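Local structure of chintase (Rhizomucor miehei, 5YUQ) at residues S59-V64 with K142-T147; D100-D105 with K133-K138. The protein hydrolyses the beta-1,4 linkages of chitin as a family 18 glycoside hydrolase, with an active-site tunnel. All coordinates share one frame; numbering follows the deposited sequence.

Contact 1. Residues S59-V64 with K142-T147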
loop_
_atom_site.group_PDB
_atom_site.type_symbol
_atom_site.label_atom_id
_atom_site.label_comp_id
_atom_site.label_asym_id
_atom_site.label_seq_id
_atom_site.Cartn_x
_atom_site.Cartn_y
_atom_site.Cartn_z
ATOM N N SER A 59 -11.821 -0.199 15.584
ATOM C CA SER A 59 -11.261 1.110 15.283
ATOM C C SER A 59 -11.288 1.388 13.785
ATOM O O SER A 59 -11.072 0.486 12.973
ATOM C CB SER A 59 -9.811 1.185 15.764
ATOM O OG SER A 59 -9.737 1.193 17.174
ATOM N N ILE A 60 -11.554 2.638 13.418
ATOM C CA ILE A 60 -11.539 3.017 12.009
ATOM C C ILE A 60 -10.796 4.329 11.799
ATOM O O ILE A 60 -11.016 5.306 12.513
ATOM C CB ILE A 60 -12.974 3.070 11.400
ATOM C CG1 ILE A 60 -12.940 3.579 9.953
ATOM C CG2 ILE A 60 -13.898 3.934 12.249
ATOM C CD1 ILE A 60 -14.203 3.221 9.158
ATOM N N SER A 61 -9.889 4.330 10.829
ATOM C CA SER A 61 -9.173 5.529 10.437
ATOM C C SER A 61 -9.551 5.907 9.022
ATOM O O SER A 61 -9.884 5.048 8.217
ATOM C CB SER A 61 -7.663 5.293 10.462
ATOM O OG SER A 61 -7.207 5.046 11.779
ATOM N N LEU A 62 -9.483 7.196 8.720
ATOM C CA LEU A 62 -9.605 7.666 7.351
ATOM C C LEU A 62 -8.213 7.821 6.763
ATOM O O LEU A 62 -7.330 8.410 7.400
ATOM C CB LEU A 62 -10.325 9.011 7.318
ATOM C CG LEU A 62 -10.495 9.681 5.957
ATOM C CD1 LEU A 62 -11.354 8.825 5.044
ATOM C CD2 LEU A 62 -11.096 11.064 6.150
ATOM N N SER A 63 -8.019 7.269 5.569
ATOM C CA SER A 63 -6.772 7.447 4.841
ATOM C C SER A 63 -6.879 8.667 3.949
ATOM O O SER A 63 -7.824 8.798 3.165
ATOM C CB SER A 63 -6.430 6.210 4.014
ATOM O OG SER A 63 -5.115 6.321 3.478
ATOM N N VAL A 64 -5.890 9.547 4.069
ATOM C CA VAL A 64 -5.876 10.815 3.359
ATOM C C VAL A 64 -4.731 10.807 2.357
ATOM O O VAL A 64 -3.569 10.628 2.734
ATOM C CB VAL A 64 -5.677 11.985 4.358
ATOM C CG1 VAL A 64 -5.556 13.318 3.626
ATOM C CG2 VAL A 64 -6.819 12.018 5.361
ATOM N N LYS A 142 -4.926 9.887 22.059
ATOM C CA LYS A 142 -5.845 8.765 21.818
ATOM C C LYS A 142 -6.044 8.468 20.286
ATOM O O LYS A 142 -6.073 7.316 19.846
ATOM C CB LYS A 142 -7.123 9.059 22.645
ATOM C CG LYS A 142 -8.347 9.660 21.987
ATOM C CD LYS A 142 -8.517 11.149 22.116
ATOM C CE LYS A 142 -9.828 11.532 22.782
ATOM N NZ LYS A 142 -10.410 12.846 22.421
ATOM N N THR A 143 -6.057 9.518 19.527
ATOM C CA THR A 143 -6.256 9.334 18.089
ATOM C C THR A 143 -5.098 8.552 17.491
ATOM O O THR A 143 -3.931 8.808 17.819
ATOM C CB THR A 143 -6.394 10.689 17.375
ATOM O OG1 THR A 143 -7.413 11.462 18.022
ATOM C CG2 THR A 143 -6.776 10.496 15.926
ATOM N N ILE A 144 -5.397 7.618 16.604
ATOM C CA ILE A 144 -4.384 6.834 15.978
ATOM C C ILE A 144 -3.872 7.556 14.725
ATOM O O ILE A 144 -4.582 7.749 13.765
ATOM C CB ILE A 144 -4.958 5.479 15.478
ATOM C CG1 ILE A 144 -5.521 4.674 16.650
ATOM C CG2 ILE A 144 -3.888 4.679 14.752
ATOM C CD1 ILE A 144 -6.604 3.750 16.195
ATOM N N LEU A 145 -2.611 7.995 14.809
ATOM C CA LEU A 145 -1.995 8.690 13.684
ATOM C C LEU A 145 -1.012 7.747 13.029
ATOM O O LEU A 145 -0.047 7.298 13.642
ATOM C CB LEU A 145 -1.295 9.970 14.132
ATOM C CG LEU A 145 -2.194 11.052 14.731
ATOM C CD1 LEU A 145 -1.371 12.236 15.224
ATOM C CD2 LEU A 145 -3.226 11.507 13.717
ATOM N N THR A 146 -1.285 7.412 11.780
ATOM C CA THR A 146 -0.408 6.515 11.052
ATOM C C THR A 146 -0.113 7.095 9.689
ATOM O O THR A 146 -0.745 8.063 9.250
ATOM C CB THR A 146 -1.009 5.102 10.871
ATOM O OG1 THR A 146 -2.235 5.185 10.128
ATOM C CG2 THR A 146 -1.277 4.459 12.223
ATOM N N THR A 147 0.867 6.504 9.028
ATOM C CA THR A 147 1.219 6.923 7.682
ATOM C C THR A 147 1.521 5.687 6.858
ATOM O O THR A 147 2.120 4.736 7.361
ATOM C CB THR A 147 2.412 7.920 7.684
ATOM O OG1 THR A 147 2.805 8.200 6.338
ATOM C CG2 THR A 147 3.594 7.342 8.429
HETATM O O HOH W 1 -4.550 5.796 11.497
#
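Inside the TIM barrel, Ser59 and Ser61 of strand 59-65 meet Ile144 of strand 144-149, two strands that flank strand 101-105; the side chains come together on its barrel side, over Gly101, which has no side chain. Ser61 and Ile144 are the closest backbone pair, with CA atoms 7.4 Å apart, so side chains and a water span the gap. With chi1 at -60°, the CG1 arm of Ile144 lies anti to its carbonyl carbon and carries CD1 toward Ser59, where it lies 4.1 Å from Ser59 CB and about equally near the hydroxyl OG.

Ser61 OG and Ile144 O stand 4.3 Å apart, and a water between the strands joins them. The water is 2.8 Å from Ser61 OG and donates to Ile144 O at 3.0 Å. A third bond, of 2.8 Å, ties it to Thr146 OG1. Three protein oxygens therefore hold one water in place. The hydroxyls have further partners, His24 NE2 for Ser61 and Asn103 ND2 for Thr146, which draws the water into a wider polar network. Small hydroxyl side chains and a held water on the inner side of the strands are in keeping with the TIM barrel of family 18 chitinases.

Contact 2. Residues D100-D105 with K133-K138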
loop_
_atom_site.group_PDB
_atom_site.type_symbol
_atom_site.label_atom_id
_atom_site.label_comp_id
_atom_site.label_asym_id
_atom_site.label_seq_id
_atom_site.Cartn_x
_atom_site.Cartn_y
_atom_site.Cartn_z
ATOM N N ASP A 100 -11.479 7.252 14.585
ATOM C CA ASP A 100 -10.510 6.887 15.608
ATOM C C ASP A 100 -9.101 7.258 15.216
ATOM O O ASP A 100 -8.190 7.212 16.045
ATOM C CB ASP A 100 -10.582 5.396 15.859
ATOM C CG ASP A 100 -11.962 4.969 16.259
ATOM O OD1 ASP A 100 -12.406 5.426 17.332
ATOM O OD2 ASP A 100 -12.606 4.216 15.499
ATOM N N GLY A 101 -8.918 7.635 13.959
ATOM C CA GLY A 101 -7.604 8.036 13.523
ATOM C C GLY A 101 -7.511 8.544 12.107
ATOM O O GLY A 101 -8.487 8.540 11.362
ATOM N N LEU A 102 -6.315 8.984 11.746
ATOM C CA LEU A 102 -6.027 9.425 10.394
ATOM C C LEU A 102 -4.790 8.700 9.915
ATOM O O LEU A 102 -3.793 8.623 10.629
ATOM C CB LEU A 102 -5.774 10.931 10.353
ATOM C CG LEU A 102 -6.971 11.847 10.595
ATOM C CD1 LEU A 102 -6.488 13.289 10.813
ATOM C CD2 LEU A 102 -7.947 11.766 9.427
ATOM N N ASN A 103 -4.878 8.164 8.705
ATOM C CA ASN A 103 -3.774 7.488 8.053
ATOM C C ASN A 103 -3.340 8.362 6.884
ATOM O O ASN A 103 -4.077 8.508 5.917
ATOM C CB ASN A 103 -4.253 6.113 7.553
ATOM C CG ASN A 103 -3.221 5.403 6.685
ATOM O OD1 ASN A 103 -3.371 5.309 5.465
ATOM N ND2 ASN A 103 -2.182 4.873 7.320
ATOM N N LEU A 104 -2.155 8.957 6.959
ATOM C CA LEU A 104 -1.723 9.867 5.902
ATOM C C LEU A 104 -0.940 9.089 4.852
ATOM O O LEU A 104 0.005 8.378 5.178
ATOM C CB LEU A 104 -0.913 11.041 6.470
ATOM C CG LEU A 104 -1.660 11.848 7.540
ATOM C CD1 LEU A 104 -0.903 13.135 7.875
ATOM C CD2 LEU A 104 -3.097 12.143 7.132
ATOM N N ASP A 105 -1.380 9.189 3.598
ATOM C CA ASP A 105 -0.835 8.395 2.499
ATOM C C ASP A 105 -0.359 9.309 1.371
ATOM O O ASP A 105 -0.807 9.231 0.232
ATOM C CB ASP A 105 -1.907 7.408 2.005
ATOM C CG ASP A 105 -1.370 6.357 1.056
ATOM O OD1 ASP A 105 -0.137 6.237 0.872
ATOM O OD2 ASP A 105 -2.195 5.622 0.475
ATOM N N LYS A 133 2.641 16.536 13.944
ATOM C CA LYS A 133 2.726 17.199 15.240
ATOM C C LYS A 133 1.523 18.084 15.498
ATOM O O LYS A 133 1.001 18.118 16.611
ATOM C CB LYS A 133 3.996 18.036 15.341
ATOM C CG LYS A 133 5.259 17.216 15.384
ATOM C CD LYS A 133 6.446 18.143 15.578
ATOM C CE LYS A 133 7.749 17.389 15.647
ATOM N NZ LYS A 133 8.885 18.359 15.618
ATOM N N ALA A 134 1.098 18.812 14.476
ATOM C CA ALA A 134 -0.082 19.658 14.603
ATOM C C ALA A 134 -1.328 18.818 14.873
ATOM O O ALA A 134 -2.159 19.173 15.707
ATOM C CB ALA A 134 -0.269 20.492 13.357
ATOM N N LEU A 135 -1.460 17.699 14.162
ATOM C CA LEU A 135 -2.602 16.816 14.387
ATOM C C LEU A 135 -2.562 16.209 15.778
ATOM O O LEU A 135 -3.589 16.118 16.448
ATOM C CB LEU A 135 -2.662 15.708 13.334
ATOM C CG LEU A 135 -2.894 16.193 11.905
ATOM C CD1 LEU A 135 -2.668 15.068 10.929
ATOM C CD2 LEU A 135 -4.302 16.729 11.771
ATOM N N ARG A 136 -1.378 15.805 16.226
ATOM C CA ARG A 136 -1.248 15.221 17.558
ATOM C C ARG A 136 -1.633 16.234 18.630
ATOM O O ARG A 136 -2.328 15.901 19.589
ATOM C CB ARG A 136 0.184 14.727 17.799
ATOM C CG ARG A 136 0.409 14.190 19.215
ATOM C CD ARG A 136 -0.438 12.956 19.474
ATOM N NE ARG A 136 0.058 11.812 18.709
ATOM C CZ ARG A 136 -0.666 10.748 18.380
ATOM N NH1 ARG A 136 -1.946 10.671 18.722
ATOM N NH2 ARG A 136 -0.109 9.765 17.697
ATOM N N GLU A 137 -1.192 17.476 18.457
ATOM C CA GLU A 137 -1.498 18.515 19.435
ATOM C C GLU A 137 -2.997 18.797 19.469
ATOM O O GLU A 137 -3.576 18.972 20.538
ATOM C CB GLU A 137 -0.707 19.794 19.137
ATOM C CG GLU A 137 -0.744 20.828 20.261
ATOM C CD GLU A 137 -2.016 21.649 20.254
ATOM O OE1 GLU A 137 -2.530 21.916 19.150
ATOM O OE2 GLU A 137 -2.504 22.017 21.346
ATOM N N LYS A 138 -3.633 18.836 18.304
ATOM C CA LYS A 138 -5.055 19.175 18.256
ATOM C C LYS A 138 -5.999 18.031 18.594
ATOM O O LYS A 138 -7.070 18.263 19.151
ATOM C CB LYS A 138 -5.420 19.817 16.911
ATOM C CG LYS A 138 -5.212 21.323 16.927
ATOM C CD LYS A 138 -4.944 21.900 15.564
ATOM C CE LYS A 138 -4.408 23.320 15.698
ATOM N NZ LYS A 138 -5.257 24.129 16.609
#
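Leu135, on the inner face of helix 124-139, sets its forked end against two leucines of strand 101-105 and meets each in a different way. The strand contributes Leu102 and Leu104, alternate residues that both start out toward the helix, and each methyl branch of Leu135 serves one of them.

Toward Leu104 the approach is tip to tip: the side chains reach for one another, and Leu104 CD1 and Leu135 CD1 end 4.0 Å apart. Toward Leu102 the side chains cross at about a right angle, with Leu135 CD2 4.2 Å from Leu102 CD1. The Leu135 torsions explain the double reach. Its CG sits anti to the carbonyl carbon (chi1 -64°), and with chi2 at 169° CD1 continues the extended chain while CD2 branches off. Both separations are ordinary van der Waals distances, and the joint is purely apolar and buried. The backbones stay well apart, 9.1 Å between Leu102 CA and Leu135 CA at the closest pair, and the leucines bridge that gap.

Neighbours complete the layer: Val94 of helix 80-97 and Leu139 also pack on Leu102, while Leu131, Phe132 and Val64 pack on Leu104. The next helix residue, Arg136, is turned to polar partners instead, with a salt bridge to Asp174 and hydrogen bonds to the carbonyls of Gly140 and Thr143.

Asp100, just before the strand, and Asn103 and Asp105 on it match the first three acidic positions of the family 18 DxxDxDxE signature, with Asn103 in place of the second aspartate. Asn103 lies between the two leucines in sequence and bonds Tyr7, Ser63 and Thr146 inside the barrel, while Leu102 and Leu104 face the helix: the strand-to-helix packing of a beta-alpha-beta unit in a TIM barrel.

In the fold
The centres of the two contacts lie only 7 Å apart, and strand 101-105 is what they share: it supplies contact 2 directly and runs between the two strands of contact 1. Contact 2 lies inside the chain loop closed by contact 1, and its helix 124-139 leads directly to strand 144-149 of contact 1. Parallel pairing ties the pieces together, as in the probable hydrogen bonds of 2.8 Å from Asn103 N to Leu62 O and from Asp105 N to Val64 O. Strand 101-105, which carries the middle of the family's acidic signature, thus has the barrel interior of contact 1 on one side and the helix layer of contact 2 on the other.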